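Local coordinates for prophage MuSo2, 43 kDa tail protein (Shewanella oneidensis, PDB 3CDD), which probably serves as a trimeric baseplate hub protein of the Mu-like phage tail, related to Mu gpP and the gp44-like hub proteins, at the interface of chains A and B. Residues are numbered along the deposited sequence; one frame, centred on the assembly and turned at random. Chains: chain A/B, Prophage MuSo2, 43 kDa tail protein.

The interface of chains A and B. Residues chain A 81-84; chain B 201-203, 312.
A:Tyr84 and B:Ala201 pair backbone to backbone where the end of strand 70-84 of one subunit meets strand 200-206 of the next, so an antiparallel sheet runs across the subunit boundary of this Mu gpP-like baseplate protein. In the three-copy deposited assembly, pairing of this kind may help hold the subunits of the tail hub together.

Backbone hydrogen bonds make the seam. A:Tyr84 gives its N-H to B:Ala201 O and takes one back from B:Ala201 N at its own carbonyl oxygen, both at 3.0 Å. Two residues along, B:Gly203 N donates to A:Pro82 O over 2.9 Å, with the donor nearly in line with the carbonyl (170° at O). A:Pro82 has no N-H to return, and its ring carbon CD instead rests 3.5 Å from B:Gly203 O. Water 1 bridges A:Tyr84 O and B:Ala201 O, two carbonyl oxygens that approach to 3.2 Å and can only accept; its hydrogens could ease their repulsion.

Side chains pack on both faces of the sheet. The A:Tyr84 ring, with CG between the backbone N and the carbonyl carbon (chi1 58°), turns a face to B:Ala201, whose methyl CB sits over the hydroxyl end of the ring, 3.5 Å from CZ and equally close to the phenol oxygen OH. B:Ala201 N lies over the same ring face, nearer the rim. B:Met312, a selenomethionine on a loop, comes in over the same face of the sheet. Its chain bends at chi2 and chi3, bringing the terminal methyl CE between the tyrosine and the proline. CE lies 3.7 Å from A:Tyr84 CE2. On the proline side it is 3.8 Å from A:Pro82 CG and also rests against A:Pro82 O. The methionine chain crosses both side chains at about a right angle. On the opposite face, A:Ser83 and B:Arg202 meet CB to CB at 3.8 Å.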
loop_
_atom_site.group_PDB
_atom_site.type_symbol
_atom_site.label_atom_id
_atom_site.label_comp_id
_atom_site.label_asym_id
_atom_site.label_seq_id
_atom_site.Cartn_x
_atom_site.Cartn_y
_atom_site.Cartn_z
ATOM N N VAL A 81 -8.115 9.111 20.469
ATOM C CA VAL A 81 -7.242 9.860 19.544
ATOM C C VAL A 81 -7.303 11.366 19.862
ATOM O O VAL A 81 -7.973 12.118 19.191
ATOM C CB VAL A 81 -7.570 9.527 18.051
ATOM C CG1 VAL A 81 -6.526 10.125 17.051
ATOM C CG2 VAL A 81 -7.720 8.007 17.865
ATOM N N PRO A 82 -6.577 11.799 20.902
ATOM C CA PRO A 82 -6.548 13.231 21.230
ATOM C C PRO A 82 -5.466 13.978 20.446
ATOM O O PRO A 82 -4.431 13.388 20.104
ATOM C CB PRO A 82 -6.189 13.237 22.709
ATOM C CG PRO A 82 -5.290 11.994 22.883
ATOM C CD PRO A 82 -5.753 10.987 21.829
ATOM N N SER A 83 -5.719 15.255 20.179
ATOM C CA SER A 83 -4.718 16.161 19.622
ATOM C C SER A 83 -5.106 17.575 19.992
ATOM O O SER A 83 -6.259 17.833 20.323
ATOM C CB SER A 83 -4.637 16.034 18.100
ATOM O OG SER A 83 -5.853 16.466 17.497
ATOM N N TYR A 84 -4.151 18.500 19.931
ATOM C CA TYR A 84 -4.456 19.900 20.156
ATOM C C TYR A 84 -3.314 20.746 19.617
ATOM O O TYR A 84 -2.257 20.218 19.278
ATOM C CB TYR A 84 -4.653 20.191 21.658
ATOM C CG TYR A 84 -3.443 19.816 22.490
ATOM C CD1 TYR A 84 -2.369 20.703 22.640
ATOM C CD2 TYR A 84 -3.365 18.561 23.113
ATOM C CE1 TYR A 84 -1.247 20.352 23.380
ATOM C CE2 TYR A 84 -2.245 18.208 23.873
ATOM C CZ TYR A 84 -1.202 19.105 23.998
ATOM O OH TYR A 84 -0.108 18.774 24.751
ATOM N N ALA B 201 0.313 18.831 19.876
ATOM C CA ALA B 201 0.570 17.432 20.212
ATOM C C ALA B 201 -0.523 16.595 19.626
ATOM O O ALA B 201 -1.604 17.102 19.384
ATOM C CB ALA B 201 0.656 17.223 21.727
ATOM N N ARG B 202 -0.214 15.330 19.362
ATOM C CA ARG B 202 -1.208 14.360 18.939
ATOM C C ARG B 202 -0.838 12.998 19.506
ATOM O O ARG B 202 0.353 12.699 19.710
ATOM C CB ARG B 202 -1.314 14.281 17.418
ATOM C CG ARG B 202 -0.126 13.619 16.761
ATOM C CD ARG B 202 -0.157 13.888 15.263
ATOM N NE ARG B 202 1.042 13.360 14.624
ATOM C CZ ARG B 202 1.055 12.464 13.639
ATOM N NH1 ARG B 202 -0.080 11.996 13.140
ATOM N NH2 ARG B 202 2.215 12.044 13.144
ATOM N N GLY B 203 -1.860 12.185 19.750
ATOM C CA GLY B 203 -1.681 10.844 20.318
ATOM C C GLY B 203 -2.685 9.847 19.761
ATOM O O GLY B 203 -3.644 10.227 19.107
HETATM N N MSE B 312 -4.054 14.617 26.574
HETATM C CA MSE B 312 -3.723 13.240 26.169
HETATM C C MSE B 312 -4.200 12.282 27.261
HETATM O O MSE B 312 -4.990 11.338 27.018
HETATM C CB MSE B 312 -2.207 13.039 26.093
HETATM C CG MSE B 312 -1.415 13.875 25.116
HETATM SE SE MSE B 312 -1.536 13.345 23.219
HETATM C CE MSE B 312 -2.733 14.769 22.700
HETATM O O HOH W 1 -1.907 18.704 16.628
#